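Local coordinates for ABC transporter, substrate binding protein (Aeropyrum pernix, PDB 3EAF), which probably captures a small solute outside the cell and delivers it to the membrane permease of an ABC transporter, and also binds magnesium, at residues F139-A145 against A198-W204; D176-P180 against I191-M195. One frame throughout, in Å; residues are numbered along the deposited sequence.

Interaction 1 (F139-A145 against A198-W204)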
loop_
_atom_site.group_PDB
_atom_site.type_symbol
_atom_site.label_atom_id
_atom_site.label_comp_id
_atom_site.label_asym_id
_atom_site.label_seq_id
_atom_site.Cartn_x
_atom_site.Cartn_y
_atom_site.Cartn_z
ATOM N N PHE A 139 -17.596 2.995 -17.397
ATOM C CA PHE A 139 -18.195 1.868 -18.119
ATOM C C PHE A 139 -19.673 1.628 -17.809
ATOM O O PHE A 139 -20.320 0.791 -18.451
ATOM C CB PHE A 139 -17.376 0.582 -17.895
ATOM C CG PHE A 139 -15.938 0.697 -18.321
ATOM C CD1 PHE A 139 -15.602 0.762 -19.669
ATOM C CD2 PHE A 139 -14.920 0.743 -17.370
ATOM C CE1 PHE A 139 -14.270 0.874 -20.068
ATOM C CE2 PHE A 139 -13.592 0.853 -17.751
ATOM C CZ PHE A 139 -13.262 0.916 -19.105
ATOM N N GLY A 140 -20.194 2.358 -16.824
ATOM C CA GLY A 140 -21.605 2.289 -16.482
ATOM C C GLY A 140 -21.900 1.494 -15.224
ATOM O O GLY A 140 -21.024 0.811 -14.670
ATOM N N GLN A 141 -23.144 1.592 -14.772
ATOM C CA GLN A 141 -23.632 0.786 -13.669
ATOM C C GLN A 141 -23.654 -0.679 -14.105
ATOM O O GLN A 141 -23.737 -0.977 -15.299
ATOM C CB GLN A 141 -25.013 1.282 -13.226
ATOM C CG GLN A 141 -24.960 2.713 -12.692
ATOM C CD GLN A 141 -26.312 3.305 -12.333
ATOM O OE1 GLN A 141 -27.341 2.618 -12.320
ATOM N NE2 GLN A 141 -26.312 4.604 -12.032
ATOM N N GLY A 142 -23.531 -1.591 -13.147
ATOM C CA GLY A 142 -23.462 -3.009 -13.480
ATOM C C GLY A 142 -23.200 -3.931 -12.312
ATOM O O GLY A 142 -23.222 -3.513 -11.155
ATOM N N LYS A 143 -22.940 -5.190 -12.639
ATOM C CA LYS A 143 -22.787 -6.253 -11.661
ATOM C C LYS A 143 -21.332 -6.430 -11.256
ATOM O O LYS A 143 -20.437 -6.410 -12.106
ATOM C CB LYS A 143 -23.340 -7.557 -12.232
ATOM C CG LYS A 143 -24.855 -7.539 -12.460
ATOM C CD LYS A 143 -25.329 -8.852 -13.048
ATOM C CE LYS A 143 -26.849 -8.882 -13.184
ATOM N NZ LYS A 143 -27.528 -9.205 -11.882
ATOM N N LEU A 144 -21.114 -6.625 -9.957
ATOM C CA LEU A 144 -19.775 -6.699 -9.380
ATOM C C LEU A 144 -19.577 -7.960 -8.540
ATOM O O LEU A 144 -20.339 -8.215 -7.617
ATOM C CB LEU A 144 -19.499 -5.445 -8.532
ATOM C CG LEU A 144 -18.222 -5.308 -7.687
ATOM C CD1 LEU A 144 -16.963 -5.306 -8.551
ATOM C CD2 LEU A 144 -18.278 -4.040 -6.817
ATOM N N ALA A 145 -18.540 -8.732 -8.865
ATOM C CA ALA A 145 -18.129 -9.888 -8.065
ATOM C C ALA A 145 -16.894 -9.524 -7.244
ATOM O O ALA A 145 -16.040 -8.782 -7.717
ATOM C CB ALA A 145 -17.831 -11.078 -8.973
ATOM N N ALA A 198 -22.434 -16.216 -12.691
ATOM C CA ALA A 198 -23.142 -14.987 -12.316
ATOM C C ALA A 198 -22.975 -13.876 -13.359
ATOM O O ALA A 198 -23.652 -12.846 -13.295
ATOM C CB ALA A 198 -22.692 -14.509 -10.942
ATOM N N ASP A 199 -22.079 -14.107 -14.319
ATOM C CA ASP A 199 -21.784 -13.163 -15.406
ATOM C C ASP A 199 -21.655 -11.688 -14.942
ATOM O O ASP A 199 -22.423 -10.823 -15.379
ATOM C CB ASP A 199 -22.811 -13.318 -16.542
ATOM C CG ASP A 199 -22.458 -12.500 -17.779
ATOM O OD1 ASP A 199 -21.264 -12.427 -18.149
ATOM O OD2 ASP A 199 -23.391 -11.931 -18.383
ATOM N N PRO A 200 -20.676 -11.402 -14.056
ATOM C CA PRO A 200 -20.492 -10.017 -13.621
ATOM C C PRO A 200 -19.880 -9.157 -14.729
ATOM O O PRO A 200 -19.223 -9.685 -15.629
ATOM C CB PRO A 200 -19.513 -10.142 -12.449
ATOM C CG PRO A 200 -18.727 -11.377 -12.741
ATOM C CD PRO A 200 -19.691 -12.313 -13.429
ATOM N N ASP A 201 -20.124 -7.851 -14.668
ATOM C CA ASP A 201 -19.492 -6.909 -15.581
ATOM C C ASP A 201 -18.107 -6.553 -15.051
ATOM O O ASP A 201 -17.184 -6.306 -15.827
ATOM C CB ASP A 201 -20.334 -5.634 -15.705
ATOM C CG ASP A 201 -21.752 -5.917 -16.153
ATOM O OD1 ASP A 201 -21.928 -6.312 -17.323
ATOM O OD2 ASP A 201 -22.685 -5.751 -15.332
ATOM N N TYR A 202 -17.988 -6.528 -13.723
ATOM C CA TYR A 202 -16.776 -6.101 -13.042
ATOM C C TYR A 202 -16.379 -7.084 -11.940
ATOM O O TYR A 202 -17.236 -7.615 -11.223
ATOM C CB TYR A 202 -16.953 -4.702 -12.439
ATOM C CG TYR A 202 -17.612 -3.680 -13.352
ATOM C CD1 TYR A 202 -16.994 -3.250 -14.527
ATOM C CD2 TYR A 202 -18.845 -3.127 -13.020
ATOM C CE1 TYR A 202 -17.609 -2.298 -15.365
ATOM C CE2 TYR A 202 -19.462 -2.180 -13.839
ATOM C CZ TYR A 202 -18.843 -1.771 -15.005
ATOM O OH TYR A 202 -19.471 -0.827 -15.801
ATOM N N VAL A 203 -15.075 -7.327 -11.824
ATOM C CA VAL A 203 -14.524 -8.169 -10.755
ATOM C C VAL A 203 -13.521 -7.366 -9.936
ATOM O O VAL A 203 -12.609 -6.756 -10.496
ATOM C CB VAL A 203 -13.839 -9.445 -11.314
ATOM C CG1 VAL A 203 -13.124 -10.225 -10.201
ATOM C CG2 VAL A 203 -14.852 -10.350 -12.017
ATOM N N TRP A 204 -13.710 -7.354 -8.614
ATOM C CA TRP A 204 -12.705 -6.839 -7.677
ATOM C C TRP A 204 -11.831 -7.982 -7.146
ATOM O O TRP A 204 -12.339 -9.054 -6.824
ATOM C CB TRP A 204 -13.390 -6.110 -6.514
ATOM C CG TRP A 204 -12.493 -5.832 -5.333
ATOM C CD1 TRP A 204 -12.424 -6.543 -4.162
ATOM C CD2 TRP A 204 -11.538 -4.773 -5.216
ATOM N NE1 TRP A 204 -11.484 -5.986 -3.324
ATOM C CE2 TRP A 204 -10.930 -4.895 -3.944
ATOM C CE3 TRP A 204 -11.141 -3.729 -6.060
ATOM C CZ2 TRP A 204 -9.939 -4.012 -3.497
ATOM C CZ3 TRP A 204 -10.160 -2.853 -5.616
ATOM C CH2 TRP A 204 -9.571 -3.001 -4.346
HETATM O O HOH W 1 -26.224 -12.411 -11.949
#
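Tyr202 is the bump to look at first. Its ring, on the same face of the sheet as Leu144, reaches back into the hollow formed by the turn from Phe139 to Gly142, where Phe139 CB lies 3.8 Å from Tyr202 CE1, and Tyr202 OH donates a short 2.5 Å hydrogen bond to Gly140 O. The bare CA of Gly142 lets Asp201 OD2 and the Tyr202 ring come close; a CB would clash with the carboxylate and be tight against the ring. Gly140 has positive phi just after helix 124-139; a CB there would press on the carbonyl O of Phe139, which calls for glycine. On the opposite face, Ala145 is the shallow spot, its CB 3.9 Å from Pro200 CG and 4.3 Å from Val203 CG2. Between the faces, strands 142-145 and 202-204 pair in parallel: Lys143 O accepts from Tyr202 N, Ala145 N donates to Tyr202 O and Trp204 N to Ala145 O (each 2.9 Å). Ahead of the strand, Asp201 OD2 accepts a nearly straight hydrogen bond from Lys143 N (2.8 Å). One carboxylate and one phenol thus extend a mostly backbone pairing to the turn after the helix in this alpha/beta lobe.

Interaction 2 (D176-P180 against I191-M195)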
loop_
_atom_site.group_PDB
_atom_site.type_symbol
_atom_site.label_atom_id
_atom_site.label_comp_id
_atom_site.label_asym_id
_atom_site.label_seq_id
_atom_site.Cartn_x
_atom_site.Cartn_y
_atom_site.Cartn_z
ATOM N N ASP A 176 -19.482 -13.091 -3.306
ATOM C CA ASP A 176 -18.112 -13.141 -2.802
ATOM C C ASP A 176 -17.519 -14.473 -3.231
ATOM O O ASP A 176 -18.198 -15.495 -3.178
ATOM C CB ASP A 176 -18.086 -13.090 -1.271
ATOM C CG ASP A 176 -18.466 -11.738 -0.713
ATOM O OD1 ASP A 176 -19.020 -10.901 -1.452
ATOM O OD2 ASP A 176 -18.212 -11.512 0.487
ATOM N N TYR A 177 -16.251 -14.464 -3.630
ATOM C CA TYR A 177 -15.580 -15.666 -4.132
ATOM C C TYR A 177 -14.231 -15.818 -3.441
ATOM O O TYR A 177 -13.429 -14.880 -3.409
ATOM C CB TYR A 177 -15.456 -15.617 -5.670
ATOM C CG TYR A 177 -16.814 -15.455 -6.327
ATOM C CD1 TYR A 177 -17.551 -16.565 -6.730
ATOM C CD2 TYR A 177 -17.394 -14.194 -6.473
ATOM C CE1 TYR A 177 -18.814 -16.419 -7.300
ATOM C CE2 TYR A 177 -18.650 -14.043 -7.030
ATOM C CZ TYR A 177 -19.358 -15.157 -7.443
ATOM O OH TYR A 177 -20.613 -15.002 -8.003
ATOM N N ASP A 178 -14.002 -17.003 -2.883
ATOM C CA ASP A 178 -12.875 -17.258 -1.990
ATOM C C ASP A 178 -11.610 -17.622 -2.770
ATOM O O ASP A 178 -11.322 -18.801 -3.001
ATOM C CB ASP A 178 -13.247 -18.357 -0.978
ATOM C CG ASP A 178 -12.364 -18.348 0.265
ATOM O OD1 ASP A 178 -11.251 -17.777 0.234
ATOM O OD2 ASP A 178 -12.791 -18.927 1.291
ATOM N N LEU A 179 -10.861 -16.600 -3.174
ATOM C CA LEU A 179 -9.591 -16.811 -3.857
ATOM C C LEU A 179 -8.458 -16.762 -2.833
ATOM O O LEU A 179 -8.236 -15.719 -2.213
ATOM C CB LEU A 179 -9.374 -15.763 -4.954
ATOM C CG LEU A 179 -8.064 -15.870 -5.743
ATOM C CD1 LEU A 179 -8.103 -17.027 -6.733
ATOM C CD2 LEU A 179 -7.779 -14.551 -6.454
ATOM N N PRO A 180 -7.754 -17.892 -2.638
ATOM C CA PRO A 180 -6.685 -17.932 -1.645
ATOM C C PRO A 180 -5.554 -16.956 -1.963
ATOM O O PRO A 180 -5.258 -16.708 -3.136
ATOM C CB PRO A 180 -6.178 -19.377 -1.731
ATOM C CG PRO A 180 -7.345 -20.148 -2.291
ATOM C CD PRO A 180 -7.919 -19.198 -3.303
ATOM N N ILE A 191 -12.445 -20.356 -9.373
ATOM C CA ILE A 191 -13.101 -19.098 -9.001
ATOM C C ILE A 191 -13.649 -18.386 -10.233
ATOM O O ILE A 191 -14.765 -17.887 -10.205
ATOM C CB ILE A 191 -12.156 -18.153 -8.182
ATOM C CG1 ILE A 191 -11.881 -18.725 -6.787
ATOM C CG2 ILE A 191 -12.714 -16.720 -8.079
ATOM C CD1 ILE A 191 -13.114 -19.220 -6.023
ATOM N N ALA A 192 -12.863 -18.347 -11.306
ATOM C CA ALA A 192 -13.310 -17.727 -12.554
ATOM C C ALA A 192 -14.574 -18.410 -13.089
ATOM O O ALA A 192 -15.502 -17.739 -13.544
ATOM C CB ALA A 192 -12.207 -17.743 -13.595
ATOM N N ARG A 193 -14.597 -19.742 -13.025
ATOM C CA ARG A 193 -15.759 -20.532 -13.459
ATOM C C ARG A 193 -16.982 -20.346 -12.552
ATOM O O ARG A 193 -18.112 -20.316 -13.036
ATOM C CB ARG A 193 -15.390 -22.018 -13.607
ATOM C CG ARG A 193 -14.647 -22.313 -14.904
ATOM C CD ARG A 193 -14.421 -23.795 -15.146
ATOM N NE ARG A 193 -13.829 -24.036 -16.465
ATOM C CZ ARG A 193 -12.537 -24.266 -16.695
ATOM N NH1 ARG A 193 -12.117 -24.469 -17.940
ATOM N NH2 ARG A 193 -11.659 -24.300 -15.694
ATOM N N GLU A 194 -16.751 -20.206 -11.245
ATOM C CA GLU A 194 -17.822 -19.862 -10.299
ATOM C C GLU A 194 -18.439 -18.500 -10.621
ATOM O O GLU A 194 -19.659 -18.357 -10.639
ATOM C CB GLU A 194 -17.302 -19.838 -8.862
ATOM C CG GLU A 194 -17.149 -21.187 -8.213
ATOM C CD GLU A 194 -16.512 -21.098 -6.836
ATOM O OE1 GLU A 194 -16.426 -19.981 -6.275
ATOM O OE2 GLU A 194 -16.092 -22.152 -6.313
HETATM N N MSE A 195 -17.590 -17.506 -10.869
HETATM C CA MSE A 195 -18.053 -16.155 -11.204
HETATM C C MSE A 195 -18.753 -16.096 -12.555
HETATM O O MSE A 195 -19.722 -15.357 -12.726
HETATM C CB MSE A 195 -16.899 -15.155 -11.166
HETATM C CG MSE A 195 -16.310 -14.971 -9.782
HETATM SE SE MSE A 195 -14.998 -13.546 -9.694
HETATM C CE MSE A 195 -13.865 -14.099 -11.191
HETATM O O HOH W 2 -21.641 -17.364 -8.943
HETATM O O HOH W 3 -15.679 -19.269 -3.709
#
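Strand 176-178 and helix 191-195 run nearly antiparallel, at 160° between their directions, with their axes 9.0 Å apart, the spacing of a helix laid on a sheet. Just beyond Tyr177 the chain bends in an inverse gamma turn centred on Asp178, closed by a weak Leu179 N to Tyr177 O bond of 3.1 Å. Tyr177 contributes most buried surface, followed by Ile191. Met195 CG sits squarely over the Tyr177 ring face, 3.4 Å from the centroid, a CH-pi contact, while the selenium of this selenomethionine lies obliquely at 4.5 Å from that centroid in a Met-aromatic contact. Ile191 packs alongside, its CG2 3.8 Å from Tyr177 CB and its CG1 4.1 Å from Leu179 CD1. Two waters close the outer side: one joins Tyr177 OH to Glu194 O, another Asp178 N to Glu194 OE1. Strand 171-178 is the outermost at this end of the sheet, and helix 185-196 covers it, with Met195 reaching Ala145 and Val203 on the next two strands and Ile191 meeting Leu215 of the adjacent helix 209-222.

Overall arrangement
Both interactions belong to the same lobe and the same seven-stranded sheet, their centres 14 Å apart. Along the chain, strand 142-148 comes first, then edge strand 171-178, helix 185-196 and strand 202-205, so interaction 2 is nested inside the loop that interaction 1 closes. Strand, helix, strand from 171 to 205 make a beta-alpha-beta crossover that passes over strand 142-148, which lies between the two parallel strands. The contacts meet beneath the helix: Ala145 CB is 3.6 Å from Tyr177 CE2 and 3.8 Å from Met195 SE. Such alternating units build the lobes of periplasmic binding proteins; this part lies away from the magnesium site.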